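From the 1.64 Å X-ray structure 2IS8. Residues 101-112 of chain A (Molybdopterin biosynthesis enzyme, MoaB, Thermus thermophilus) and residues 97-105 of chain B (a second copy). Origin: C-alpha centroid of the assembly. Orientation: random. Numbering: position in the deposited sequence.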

# COMPACT_ATOMS: atom_id res chain seq x y z
N LEU A 101 10.27 -4.80 1.66
CA LEU A 101 11.29 -4.40 2.63
C LEU A 101 11.21 -2.90 2.94
O LEU A 101 12.24 -2.23 3.08
CB LEU A 101 12.69 -4.74 2.10
CG LEU A 101 12.88 -6.13 1.47
CD1 LEU A 101 14.36 -6.31 1.09
CD2 LEU A 101 12.44 -7.22 2.42
N VAL A 102 9.99 -2.38 3.05
CA VAL A 102 9.78 -0.96 3.31
C VAL A 102 10.40 -0.51 4.63
O VAL A 102 10.24 -1.17 5.66
CB VAL A 102 8.28 -0.62 3.35
CG1 VAL A 102 8.09 0.88 3.49
CG2 VAL A 102 7.59 -1.12 2.09
N GLY A 103 11.12 0.60 4.59
CA GLY A 103 11.72 1.12 5.81
C GLY A 103 13.22 1.04 5.91
O GLY A 103 13.80 1.56 6.86
N LEU A 104 13.87 0.39 4.95
CA LEU A 104 15.33 0.31 4.97
C LEU A 104 15.90 1.69 4.67
O LEU A 104 15.41 2.38 3.78
CB LEU A 104 15.83 -0.71 3.94
CG LEU A 104 15.40 -2.16 4.16
CD1 LEU A 104 15.94 -3.04 3.04
CD2 LEU A 104 15.90 -2.64 5.52
N ARG A 105 16.92 2.10 5.42
CA ARG A 105 17.53 3.41 5.23
C ARG A 105 17.91 3.62 3.76
O ARG A 105 17.72 4.70 3.20
CB ARG A 105 18.78 3.57 6.10
CG ARG A 105 19.25 5.01 6.28
CD ARG A 105 20.57 5.09 7.03
NE ARG A 105 21.70 4.75 6.18
CZ ARG A 105 22.18 5.54 5.22
NH1 ARG A 105 21.63 6.73 5.00
NH2 ARG A 105 23.21 5.14 4.48
N LYS A 106 18.45 2.57 3.15
CA LYS A 106 18.84 2.60 1.74
C LYS A 106 17.68 2.05 0.91
O LYS A 106 17.30 0.89 1.08
CB LYS A 106 20.09 1.74 1.52
CG LYS A 106 21.40 2.42 1.90
CD LYS A 106 21.79 3.45 0.85
CE LYS A 106 23.16 4.04 1.11
NZ LYS A 106 23.58 4.95 0.00
N THR A 107 17.14 2.87 0.02
CA THR A 107 16.03 2.46 -0.83
C THR A 107 16.29 1.10 -1.47
O THR A 107 17.25 0.92 -2.22
CB THR A 107 15.77 3.49 -1.95
OG1 THR A 107 15.52 4.77 -1.36
CG2 THR A 107 14.58 3.07 -2.78
N PRO A 108 15.44 0.11 -1.17
CA PRO A 108 15.60 -1.24 -1.71
C PRO A 108 15.00 -1.43 -3.09
O PRO A 108 13.99 -0.82 -3.44
CB PRO A 108 14.91 -2.10 -0.66
CG PRO A 108 13.73 -1.24 -0.30
CD PRO A 108 14.35 0.15 -0.16
N MET A 109 15.64 -2.29 -3.88
CA MET A 109 15.14 -2.60 -5.21
C MET A 109 13.83 -3.36 -5.04
O MET A 109 13.02 -3.45 -5.96
CB MET A 109 16.14 -3.46 -5.98
CG MET A 109 17.35 -2.72 -6.50
SD MET A 109 16.92 -1.63 -7.88
CE MET A 109 18.31 -0.50 -7.90
N ALA A 110 13.63 -3.92 -3.85
CA ALA A 110 12.41 -4.67 -3.56
C ALA A 110 11.18 -3.77 -3.67
O ALA A 110 10.06 -4.26 -3.84
CB ALA A 110 12.48 -5.29 -2.16
N ALA A 111 11.39 -2.46 -3.56
CA ALA A 111 10.28 -1.53 -3.68
C ALA A 111 9.69 -1.61 -5.09
O ALA A 111 8.56 -1.16 -5.32
CB ALA A 111 10.76 -0.10 -3.39
N LEU A 112 10.44 -2.18 -6.02
CA LEU A 112 9.96 -2.31 -7.39
C LEU A 112 9.17 -3.59 -7.63
O LEU A 112 8.89 -3.94 -8.77
CB LEU A 112 11.11 -2.23 -8.38
CG LEU A 112 11.92 -0.93 -8.33
CD1 LEU A 112 12.97 -0.96 -9.43
CD2 LEU A 112 11.00 0.28 -8.51
N GLU B 97 4.80 4.26 -1.70
CA GLU B 97 5.23 4.12 -0.31
C GLU B 97 6.53 4.89 -0.11
O GLU B 97 6.71 5.58 0.90
CB GLU B 97 5.42 2.64 0.02
CG GLU B 97 4.15 1.83 -0.15
CD GLU B 97 4.37 0.33 -0.17
OE1 GLU B 97 5.53 -0.11 -0.37
OE2 GLU B 97 3.37 -0.41 -0.01
N LEU B 98 7.45 4.78 -1.06
CA LEU B 98 8.71 5.50 -0.93
C LEU B 98 8.48 7.01 -0.87
O LEU B 98 9.13 7.71 -0.09
CB LEU B 98 9.65 5.18 -2.10
CG LEU B 98 10.26 3.78 -2.16
CD1 LEU B 98 11.22 3.71 -3.35
CD2 LEU B 98 11.00 3.46 -0.86
N MET B 99 7.55 7.51 -1.68
CA MET B 99 7.28 8.95 -1.69
C MET B 99 6.67 9.44 -0.38
O MET B 99 6.71 10.63 -0.08
CB MET B 99 6.37 9.32 -2.88
CG MET B 99 7.08 9.18 -4.23
SD MET B 99 6.15 9.81 -5.66
CE MET B 99 4.86 8.54 -5.79
N ARG B 100 6.10 8.52 0.40
CA ARG B 100 5.53 8.88 1.69
C ARG B 100 6.58 8.74 2.78
O ARG B 100 6.29 8.94 3.96
CB ARG B 100 4.31 8.00 2.00
CG ARG B 100 3.03 8.44 1.33
CD ARG B 100 1.83 7.68 1.87
NE ARG B 100 1.71 6.33 1.32
CZ ARG B 100 1.16 6.06 0.14
NH1 ARG B 100 0.68 7.04 -0.62
NH2 ARG B 100 1.07 4.80 -0.27
N LEU B 101 7.80 8.39 2.38
CA LEU B 101 8.93 8.23 3.30
C LEU B 101 8.63 7.27 4.45
O LEU B 101 9.09 7.47 5.58
CB LEU B 101 9.32 9.60 3.88
CG LEU B 101 9.41 10.78 2.91
CD1 LEU B 101 9.77 12.05 3.69
CD2 LEU B 101 10.44 10.49 1.83
N VAL B 102 7.88 6.22 4.15
CA VAL B 102 7.48 5.23 5.15
C VAL B 102 8.63 4.54 5.87
O VAL B 102 9.52 3.96 5.23
CB VAL B 102 6.60 4.13 4.51
CG1 VAL B 102 6.09 3.19 5.59
CG2 VAL B 102 5.44 4.76 3.77
N GLY B 103 8.60 4.59 7.20
CA GLY B 103 9.62 3.93 8.00
C GLY B 103 10.98 4.61 8.07
O GLY B 103 11.90 4.08 8.69
N LEU B 104 11.11 5.78 7.46
CA LEU B 104 12.38 6.50 7.47
C LEU B 104 12.48 7.48 8.63
O LEU B 104 13.56 8.00 8.90
CB LEU B 104 12.57 7.27 6.16
CG LEU B 104 12.70 6.50 4.85
CD1 LEU B 104 12.68 7.49 3.69
CD2 LEU B 104 13.99 5.69 4.84
N ARG B 105 11.37 7.70 9.32
CA ARG B 105 11.33 8.67 10.42
C ARG B 105 12.11 9.91 10.01
O ARG B 105 13.05 10.34 10.69
CB ARG B 105 11.91 8.07 11.71
CG ARG B 105 13.13 7.19 11.55
CD ARG B 105 14.04 7.28 12.76
NE ARG B 105 14.85 8.49 12.72
CZ ARG B 105 15.64 8.90 13.71
NH1 ARG B 105 15.72 8.20 14.83
NH2 ARG B 105 16.35 10.01 13.57
O HOH W 1 13.16 1.87 9.42
O HOH W 2 15.03 3.32 8.31

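Two copies of the same loop meet here almost glycine to glycine. In each chain Leu101 is the first residue to leave the helix, with positive phi, in a Schellman motif, and a type II beta turn then runs from Leu101 to Leu104. The two turns come together so that the CA atoms of Gly103(A) and Gly103(B) lie 4.1 Å apart. Such closeness depends on the absence of a side chain at Gly103(B): an ideal CB there would sit 2.9 Å from Gly103(A) CA, a clash. For Gly103(A) the demand is local, since at phi 111° a CB would be jammed against the preceding carbonyl oxygen.

No direct hydrogen bond joins the stretches. Gly103(A) O and Gly103(B) O approach to 3.6 Å, two acceptors with no proton to share, and two waters are placed to donate to these carbonyls. The O of water 1 lies 2.7 Å from Gly103(A) O and 2.6 Å from Gly103(B) O; the O of water 2 lies 2.6 Å from Gly103(A) O and 3.2 Å from Gly103(B) O. Each has more acceptors in reach than protons, so which of these bonds it makes at a given moment stays open.

Beside the glycines the valines pair. Both adopt chi1 t (-175°), yet their settings differ: the CA-to-CB bond of Val102(A) points toward chain B, whereas that of Val102(B) points sideways. Their CG1 methyls still meet at 3.7 Å. With this rotamer Val102(A) spreads its two methyls over different neighbours, CG1 on the valine and CG2 at 3.4 Å from Glu97(B) OE1. The latter is only a packing contact; the carboxylate, carried on an m, t side chain, finds its hydrogen bonds next to the stretches.

Leu98(B) shows how a rotamer can redirect a residue. Its CA-to-CB bond points sideways to chain A, but the m, t conformation (-70°, -177°) carries CD1 to 3.5 Å from Thr107(A) CG2 and 3.8 Å from Ala111(A) CB. The threonine, at chi1 m, offers its methyl to the leucine while OG1 is hydrogen-bonded elsewhere in the structure. Ala111(A) sits in a short 3-10 segment, where its N bonds to Pro108(A) O at 3.1 Å, and its CB points toward chain B.

The two Leu104 residues share the m, t rotamer but not the role. Leu104(A) directs its CA-to-CB bond away, and its backbone makes the contact: Leu104(A) O lies 3.8 Å from Leu104(B) CD2. Leu104(B) starts sideways and its end comes nearer. The rule to read is that one sequence, with shared rotamers, can serve two unlike environments when the backbones meet asymmetrically.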